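Local coordinates for protein predicted transcriptional regulator (Oenococcus oeni, PDB 3BY6) that probably binds DNA through a GntR-family winged helix-turn-helix domain and so regulates transcription, at the interface of chains A and B. Numbering follows the deposited sequence. Chains: chain A/B, Predicted transcriptional regulator.

Contact 1: the interface of chains A and B. Residues chain A 4-7; chain B 9, 12, 15-16, 19, 47.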
loop_
_atom_site.group_PDB
_atom_site.type_symbol
_atom_site.label_atom_id
_atom_site.label_comp_id
_atom_site.label_asym_id
_atom_site.label_seq_id
_atom_site.Cartn_x
_atom_site.Cartn_y
_atom_site.Cartn_z
ATOM N N MET A 4 -2.936 8.139 16.768
ATOM C CA MET A 4 -2.556 7.645 15.454
ATOM C C MET A 4 -3.660 7.958 14.464
ATOM O O MET A 4 -4.847 8.024 14.831
ATOM C CB MET A 4 -2.285 6.140 15.469
ATOM C CG MET A 4 -3.511 5.284 15.740
ATOM S SD MET A 4 -3.182 3.517 15.824
ATOM C CE MET A 4 -2.953 3.091 14.101
ATOM N N ALA A 5 -3.253 8.143 13.208
ATOM C CA ALA A 5 -4.185 8.341 12.098
ATOM C C ALA A 5 -4.686 6.965 11.671
ATOM O O ALA A 5 -3.919 6.018 11.598
ATOM C CB ALA A 5 -3.486 9.048 10.953
ATOM N N ILE A 6 -5.978 6.836 11.447
ATOM C CA ILE A 6 -6.546 5.586 11.007
ATOM C C ILE A 6 -6.825 5.724 9.506
ATOM O O ILE A 6 -7.394 6.718 9.060
ATOM C CB ILE A 6 -7.849 5.258 11.772
ATOM C CG1 ILE A 6 -7.661 5.494 13.278
ATOM C CG2 ILE A 6 -8.319 3.820 11.485
ATOM C CD1 ILE A 6 -6.542 4.709 13.912
ATOM N N THR A 7 -6.414 4.730 8.728
ATOM C CA THR A 7 -6.669 4.735 7.296
ATOM C C THR A 7 -8.027 4.077 7.062
ATOM O O THR A 7 -8.312 2.986 7.578
ATOM C CB THR A 7 -5.573 4.007 6.550
ATOM O OG1 THR A 7 -5.762 2.598 6.710
ATOM C CG2 THR A 7 -4.175 4.398 7.105
ATOM N N LYS B 9 -11.631 -1.569 4.744
ATOM C CA LYS B 9 -10.788 -0.895 5.723
ATOM C C LYS B 9 -9.905 -1.948 6.349
ATOM O O LYS B 9 -10.382 -3.075 6.606
ATOM C CB LYS B 9 -11.666 -0.296 6.813
ATOM C CG LYS B 9 -10.944 0.431 7.917
ATOM C CD LYS B 9 -11.990 0.875 8.930
ATOM C CE LYS B 9 -11.395 1.691 10.056
ATOM N NZ LYS B 9 -12.482 2.211 10.928
ATOM N N VAL B 12 -9.058 -1.745 12.719
ATOM C CA VAL B 12 -8.259 -0.847 13.516
ATOM C C VAL B 12 -7.229 -1.624 14.379
ATOM O O VAL B 12 -6.074 -1.171 14.559
ATOM C CB VAL B 12 -9.134 0.104 14.375
ATOM C CG1 VAL B 12 -8.256 1.024 15.220
ATOM C CG2 VAL B 12 -10.054 0.951 13.456
ATOM N N GLN B 15 -4.249 -2.212 12.374
ATOM C CA GLN B 15 -3.467 -1.003 12.170
ATOM C C GLN B 15 -2.625 -0.671 13.410
ATOM O O GLN B 15 -1.535 -0.114 13.300
ATOM C CB GLN B 15 -4.358 0.157 11.786
ATOM C CG GLN B 15 -5.130 -0.082 10.460
ATOM C CD GLN B 15 -5.987 1.090 10.047
ATOM O OE1 GLN B 15 -5.606 2.249 10.217
ATOM N NE2 GLN B 15 -7.157 0.790 9.493
ATOM N N LEU B 16 -3.142 -0.989 14.587
ATOM C CA LEU B 16 -2.388 -0.775 15.817
ATOM C C LEU B 16 -1.300 -1.839 16.010
ATOM O O LEU B 16 -0.222 -1.513 16.462
ATOM C CB LEU B 16 -3.301 -0.777 17.041
ATOM C CG LEU B 16 -2.617 -0.563 18.404
ATOM C CD1 LEU B 16 -1.704 0.664 18.422
ATOM C CD2 LEU B 16 -3.730 -0.445 19.461
ATOM N N ARG B 19 1.326 -0.641 13.882
ATOM C CA ARG B 19 1.998 0.563 14.393
ATOM C C ARG B 19 3.038 0.147 15.419
ATOM O O ARG B 19 4.184 0.622 15.399
ATOM C CB ARG B 19 1.011 1.551 15.032
ATOM C CG ARG B 19 1.672 2.759 15.665
ATOM C CD ARG B 19 0.621 3.603 16.423
ATOM N NE ARG B 19 1.047 4.974 16.739
ATOM C CZ ARG B 19 1.203 5.960 15.847
ATOM N NH1 ARG B 19 1.022 5.747 14.542
ATOM N NH2 ARG B 19 1.571 7.172 16.255
ATOM N N ILE B 47 -8.796 4.828 20.682
ATOM C CA ILE B 47 -9.471 3.616 20.202
ATOM C C ILE B 47 -10.284 3.003 21.336
ATOM O O ILE B 47 -10.013 3.241 22.512
ATOM C CB ILE B 47 -8.444 2.515 19.807
ATOM C CG1 ILE B 47 -7.383 3.029 18.844
ATOM C CG2 ILE B 47 -9.124 1.324 19.171
ATOM C CD1 ILE B 47 -6.331 1.975 18.606
#

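Contact 2: the interface of chains A and B. Residues chain A 90, 94, 97-98, 101, 114-115, 118; chain B 90, 94, 97-98, 101, 114-115, 118.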
loop_
_atom_site.group_PDB
_atom_site.type_symbol
_atom_site.label_atom_id
_atom_site.label_comp_id
_atom_site.label_asym_id
_atom_site.label_seq_id
_atom_site.Cartn_x
_atom_site.Cartn_y
_atom_site.Cartn_z
ATOM N N LEU A 90 3.934 4.653 -9.184
ATOM C CA LEU A 90 4.781 3.518 -8.880
ATOM C C LEU A 90 6.173 3.931 -8.391
ATOM O O LEU A 90 6.745 3.307 -7.500
ATOM C CB LEU A 90 4.936 2.663 -10.165
ATOM C CG LEU A 90 4.255 1.283 -10.324
ATOM C CD1 LEU A 90 3.153 1.039 -9.300
ATOM C CD2 LEU A 90 3.794 1.015 -11.739
ATOM N N LEU A 94 8.092 3.175 -5.053
ATOM C CA LEU A 94 9.508 2.791 -5.021
ATOM C C LEU A 94 10.318 3.657 -4.061
ATOM O O LEU A 94 11.105 3.144 -3.282
ATOM C CB LEU A 94 10.134 2.867 -6.417
ATOM C CG LEU A 94 11.615 2.537 -6.554
ATOM C CD1 LEU A 94 11.943 1.109 -5.954
ATOM C CD2 LEU A 94 12.043 2.655 -8.033
ATOM N N VAL A 97 9.307 2.930 -0.266
ATOM C CA VAL A 97 9.799 1.655 0.282
ATOM C C VAL A 97 11.309 1.722 0.554
ATOM O O VAL A 97 11.782 1.282 1.610
ATOM C CB VAL A 97 9.458 0.411 -0.639
ATOM C CG1 VAL A 97 10.021 0.572 -2.029
ATOM C CG2 VAL A 97 10.007 -0.882 -0.026
ATOM N N ILE A 98 12.052 2.298 -0.384
ATOM C CA ILE A 98 13.478 2.453 -0.210
ATOM C C ILE A 98 13.766 3.362 0.997
ATOM O O ILE A 98 14.616 3.031 1.841
ATOM C CB ILE A 98 14.159 3.027 -1.431
ATOM C CG1 ILE A 98 14.078 2.010 -2.579
ATOM C CG2 ILE A 98 15.649 3.425 -1.083
ATOM C CD1 ILE A 98 14.763 2.493 -3.882
ATOM N N LEU A 101 13.123 1.265 4.096
ATOM C CA LEU A 101 14.242 0.347 4.184
ATOM C C LEU A 101 15.501 1.009 4.750
ATOM O O LEU A 101 16.078 0.476 5.679
ATOM C CB LEU A 101 14.561 -0.273 2.809
ATOM C CG LEU A 101 13.769 -1.500 2.341
ATOM C CD1 LEU A 101 14.191 -1.868 0.945
ATOM C CD2 LEU A 101 13.936 -2.710 3.286
ATOM N N ILE A 114 20.632 -5.762 -3.556
ATOM C CA ILE A 114 19.355 -6.455 -3.500
ATOM C C ILE A 114 18.536 -6.196 -4.748
ATOM O O ILE A 114 18.011 -7.115 -5.355
ATOM C CB ILE A 114 18.583 -6.025 -2.215
ATOM C CG1 ILE A 114 19.306 -6.573 -0.951
ATOM C CG2 ILE A 114 17.121 -6.495 -2.240
ATOM C CD1 ILE A 114 18.744 -6.021 0.385
ATOM N N VAL A 115 18.427 -4.927 -5.133
ATOM C CA VAL A 115 17.717 -4.534 -6.318
ATOM C C VAL A 115 18.333 -5.196 -7.555
ATOM O O VAL A 115 17.617 -5.709 -8.415
ATOM C CB VAL A 115 17.663 -2.970 -6.438
ATOM C CG1 VAL A 115 17.210 -2.516 -7.835
ATOM C CG2 VAL A 115 16.751 -2.355 -5.331
ATOM N N ILE A 118 17.147 -8.745 -7.500
ATOM C CA ILE A 118 15.724 -8.783 -7.868
ATOM C C ILE A 118 15.527 -8.618 -9.370
ATOM O O ILE A 118 14.562 -9.150 -9.907
ATOM C CB ILE A 118 14.885 -7.701 -7.157
ATOM C CG1 ILE A 118 14.802 -7.951 -5.658
ATOM C CG2 ILE A 118 13.432 -7.642 -7.742
ATOM C CD1 ILE A 118 14.115 -6.824 -4.850
ATOM N N LEU B 90 9.100 -5.240 3.880
ATOM C CA LEU B 90 9.555 -4.161 3.012
ATOM C C LEU B 90 10.267 -4.691 1.751
ATOM O O LEU B 90 10.176 -4.116 0.671
ATOM C CB LEU B 90 10.484 -3.240 3.824
ATOM C CG LEU B 90 9.749 -2.467 4.956
ATOM C CD1 LEU B 90 10.670 -1.740 5.902
ATOM C CD2 LEU B 90 8.747 -1.534 4.317
ATOM N N LEU B 94 9.263 -4.238 -1.903
ATOM C CA LEU B 94 10.258 -3.780 -2.891
ATOM C C LEU B 94 10.215 -4.563 -4.206
ATOM O O LEU B 94 10.170 -3.963 -5.250
ATOM C CB LEU B 94 11.688 -3.777 -2.323
ATOM C CG LEU B 94 12.786 -3.396 -3.358
ATOM C CD1 LEU B 94 12.603 -1.964 -3.865
ATOM C CD2 LEU B 94 14.151 -3.595 -2.794
ATOM N N VAL B 97 6.835 -3.656 -6.120
ATOM C CA VAL B 97 6.907 -2.399 -6.914
ATOM C C VAL B 97 7.808 -2.539 -8.166
ATOM O O VAL B 97 7.421 -2.106 -9.243
ATOM C CB VAL B 97 7.255 -1.141 -6.077
ATOM C CG1 VAL B 97 8.684 -1.172 -5.573
ATOM C CG2 VAL B 97 7.058 0.094 -6.929
ATOM N N ILE B 98 8.965 -3.167 -8.048
ATOM C CA ILE B 98 9.850 -3.383 -9.218
ATOM C C ILE B 98 9.191 -4.300 -10.263
ATOM O O ILE B 98 9.301 -4.070 -11.479
ATOM C CB ILE B 98 11.196 -3.992 -8.813
ATOM C CG1 ILE B 98 12.006 -3.019 -7.958
ATOM C CG2 ILE B 98 11.981 -4.430 -10.028
ATOM C CD1 ILE B 98 13.320 -3.577 -7.436
ATOM N N LEU B 101 6.586 -2.040 -12.016
ATOM C CA LEU B 101 7.309 -1.171 -12.953
ATOM C C LEU B 101 7.797 -1.900 -14.202
ATOM O O LEU B 101 7.830 -1.330 -15.278
ATOM C CB LEU B 101 8.525 -0.485 -12.280
ATOM C CG LEU B 101 8.238 0.701 -11.336
ATOM C CD1 LEU B 101 9.471 1.025 -10.501
ATOM C CD2 LEU B 101 7.721 1.962 -12.067
ATOM N N ILE B 114 17.385 4.452 -11.676
ATOM C CA ILE B 114 16.430 5.189 -10.852
ATOM C C ILE B 114 16.735 4.999 -9.384
ATOM O O ILE B 114 16.757 5.961 -8.608
ATOM C CB ILE B 114 14.936 4.788 -11.188
ATOM C CG1 ILE B 114 14.558 5.233 -12.600
ATOM C CG2 ILE B 114 13.929 5.401 -10.182
ATOM C CD1 ILE B 114 13.132 4.899 -12.982
ATOM N N VAL B 115 16.983 3.737 -9.008
ATOM C CA VAL B 115 17.327 3.363 -7.646
ATOM C C VAL B 115 18.619 4.055 -7.207
ATOM O O VAL B 115 18.683 4.599 -6.115
ATOM C CB VAL B 115 17.386 1.816 -7.504
ATOM C CG1 VAL B 115 18.031 1.393 -6.192
ATOM C CG2 VAL B 115 15.966 1.216 -7.650
ATOM N N ILE B 118 17.674 7.706 -6.528
ATOM C CA ILE B 118 16.914 7.801 -5.279
ATOM C C ILE B 118 17.851 7.648 -4.064
ATOM O O ILE B 118 17.645 8.288 -3.033
ATOM C CB ILE B 118 15.754 6.723 -5.234
ATOM C CG1 ILE B 118 14.697 7.021 -6.307
ATOM C CG2 ILE B 118 15.084 6.648 -3.841
ATOM C CD1 ILE B 118 13.701 5.882 -6.559
#

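Contact 1: the interface of chains A and B
An extended N-terminal arm of chain A lies across the first helix of the winged helix-turn-helix domain of chain B, a small arm-exchange interface that, with its two-fold twin, would tie the two chains together if this assembly is the biological one. The arm, A:Met4 to A:Thr7, runs past helix 12-25, and B:Gln15 reads its backbone. Both ends of the B:Gln15 carboxamide are used: OE1 accepts from the backbone N of A:Thr7 at 3.0 Å, while NE2 donates to the carbonyl O of A:Thr7 at 3.1 Å. Each bond falls on a carbonyl lone pair, the first nearly straight (159° at H), the second more bent, its acceptor tilted out of the amide plane. This two-point grip fixes the rotation of the carboxamide, held out by a chain extended beyond CG (chi2 -178°). A:Ile6 crosses it obliquely, placing CG2 3.4 Å from B:Gln15 OE1 and 3.9 Å from B:Val12 CG2. At the other end A:Met4 has its CG in the crowded position between backbone N and carbonyl carbon (chi1 67°) and bends at chi3, so that its CE comes 3.6 Å from the backbone O of B:Gln15. B:Arg19 slides past A:Met4 in the opposite direction. Its guanidinium turns one face to the methionine, whose CB sits toward the rim, 3.5 Å from B:Arg19 CZ.

Contact 2: the interface of chains A and B
Helices 79-103 and 108-119 of both chains, the C-terminal helical part of the protein, pack here into an apolar two-fold core that probably serves as the dimerisation element. The side chains across it are leucine, isoleucine and valine, and within this patch no nitrogen or oxygen of one side comes within bonding range of the other, so the contact rests on shape and the burial of hydrocarbon. A:Leu94 and B:Leu94 hold the middle. Each has CG anti to the backbone N (chi1 178° in A:Leu94), and the two cross obliquely with their CD1 methyls 3.8 Å apart. The other branch packs against the partner's helix 108-119: B:Leu94 CD2 lies 3.8 Å from A:Ile118 CD1 and equally near A:Val115 CG2, while A:Leu94 CD2 meets B:Ile118 CD1 and also B:Leu101 CD1 of helix 79-103. A:Val97 and B:Val97 approach tip to tip through their CG1 methyls; A:Val97 crosses B:Leu94, and B:Val97 crosses A:Leu94, at about a right angle. Their CG2 methyls, anti to the backbone N, press on the partner's helix backbone, with B:Val97 CG2 3.3 Å from the carbonyl O of A:Leu90. Toward helices 108-119, A:Val115 CG1 touches B:Val115 CG2 at 3.9 Å, and B:Ile98 extends its CD1 to A:Val115 CG1 at 4.1 Å. At one flank A:Leu90 and B:Leu101 slide past each other in opposite directions; at the other, A:Leu101 CD2 reaches B:Leu90 CB at 3.5 Å. CG of B:Leu90 is anti to the carbonyl carbon, whereas A:Leu90 has chi1 at -108°. Packing is slightly tighter than usual where A:Leu90 CB lies 3.4 Å from B:Leu101 CD2.

Contact 1 and contact 2 join the same two chains, with the centres of their C-alpha atoms about 25 Å apart, and share no residue. Contact 1 joins the arm of one chain to helix 12-25 and its neighbours in the winged helix-turn-helix part of the other, and has a symmetry-related twin with the chains exchanged; contact 2 pairs helices 79-103 and 108-119 and holds equivalent residues of both chains. Because each chain crosses to its partner at both levels, the arms could help set the position of the winged helix-turn-helix domains relative to the C-terminal core.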